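RV0130 (Mycobacterium tuberculosis, PDB 2C2I) catalyses the reversible hydration of trans-2-enoyl-CoA to (3R)-3-hydroxyacyl-CoA, working as a homodimeric R-specific hydratase of the MaoC-like hotdog family. Local coordinates at the interface of chains A and B. Sequence-based numbering; all coordinates share one arbitrary frame. Chains: chain A/B, RV0130.

The interface of chains A and B. Residues chain A 34, 38, 65, 68; chain B 34, 37-38, 68.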
# COMPACT_ATOMS: atom_id res chain seq x y z
N PHE A 34 2.83 -9.99 6.98
CA PHE A 34 2.04 -9.07 6.16
C PHE A 34 0.63 -9.61 5.91
O PHE A 34 -0.37 -8.87 6.00
CB PHE A 34 2.73 -8.77 4.84
CG PHE A 34 2.14 -7.56 4.12
CD1 PHE A 34 2.51 -6.28 4.49
CD2 PHE A 34 1.21 -7.74 3.09
CE1 PHE A 34 1.95 -5.15 3.83
CE2 PHE A 34 0.64 -6.62 2.43
CZ PHE A 34 1.02 -5.34 2.79
N THR A 38 -2.87 -7.94 7.28
CA THR A 38 -3.80 -7.36 6.30
C THR A 38 -4.96 -8.27 5.86
O THR A 38 -5.89 -7.82 5.19
CB THR A 38 -3.04 -6.94 5.01
OG1 THR A 38 -2.49 -8.09 4.38
CG2 THR A 38 -1.91 -5.93 5.32
N MSE A 65 2.79 -4.94 -0.06
CA MSE A 65 3.90 -4.92 0.87
C MSE A 65 5.10 -4.21 0.27
O MSE A 65 5.68 -3.37 0.92
CB MSE A 65 4.32 -6.32 1.31
CG MSE A 65 5.50 -6.23 2.30
SE MSE A 65 5.92 -7.93 3.12
CE MSE A 65 5.89 -8.68 1.92
N ALA A 68 4.63 -0.70 0.45
CA ALA A 68 4.75 -0.29 1.86
C ALA A 68 6.18 -0.33 2.41
O ALA A 68 6.43 0.12 3.54
CB ALA A 68 3.81 -1.14 2.74
N PHE B 34 2.07 -5.14 11.06
CA PHE B 34 2.32 -4.42 9.81
C PHE B 34 3.68 -3.72 9.88
O PHE B 34 4.43 -3.74 8.89
CB PHE B 34 1.20 -3.42 9.51
CG PHE B 34 1.27 -2.84 8.12
CD1 PHE B 34 0.68 -3.48 7.05
CD2 PHE B 34 1.90 -1.60 7.90
CE1 PHE B 34 0.74 -2.92 5.73
CE2 PHE B 34 1.94 -1.04 6.61
CZ PHE B 34 1.36 -1.70 5.54
N ALA B 37 6.39 -6.30 9.55
CA ALA B 37 6.46 -6.80 8.18
C ALA B 37 7.19 -5.83 7.25
O ALA B 37 7.97 -6.25 6.42
CB ALA B 37 5.05 -7.08 7.64
N THR B 38 6.92 -4.54 7.41
CA THR B 38 7.37 -3.52 6.44
C THR B 38 8.53 -2.63 6.89
O THR B 38 9.10 -1.90 6.08
CB THR B 38 6.19 -2.59 6.07
OG1 THR B 38 5.79 -1.88 7.24
CG2 THR B 38 5.01 -3.40 5.53
N ALA B 68 -3.79 -1.52 2.03
CA ALA B 68 -3.55 -2.97 1.92
C ALA B 68 -4.71 -3.83 2.44
O ALA B 68 -4.72 -5.05 2.26
CB ALA B 68 -2.29 -3.33 2.67
O HOH W 1 -2.61 -6.75 1.77
O HOH W 2 8.41 0.82 5.25
O HOH W 3 -6.07 -7.26 2.51
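A:Phe34 and B:Phe34 meet across the two-fold axis of the dimer, their side chains running alongside in the same direction. A:Phe34 CZ lies 3.8 Å from B:Phe34 CE1; the closer CE1-CE1 approach is doubtful, and ring planes inclined by about 40° rule out a parallel stack. In both copies CG lies anti to the backbone N (chi1 -165° in A:Phe34), turning the ring off its helix toward the partner. Within the subunit, CG2 of A:Thr38 sits toward the rim of one face of the A:Phe34 ring, while CB of A:Met65, a selenomethionine, lies 3.5 Å above the centre of the opposite face. Methyl groups fill in around the rings: A:Thr38 CG2 reaches B:Ala68 CB at 3.7 Å, and A:Ala68 CB meets B:Phe34 CZ at 3.8 Å. The hydroxyl A:Thr38 OG1 turns back into its helix and donates to A:Phe34 O at 2.8 Å, tilted 34° from the carbonyl plane; this bond probably steadies the rotamer that presents CG2 to the partner. The flanks are looser and hydrated. Water 3 joins A:Thr38 O to B:Ala68 O, 2.6 Å from the latter, and water 1 links that same carbonyl to A:Thr38 OG1. On the twin flank, water 2 connects A:Ala68 O with B:Thr38 O. Helix 28-38 of each subunit packs on its own symmetry copy and on the C-terminal end of the partner's helix 63-68, at the centre of the hotdog homodimer.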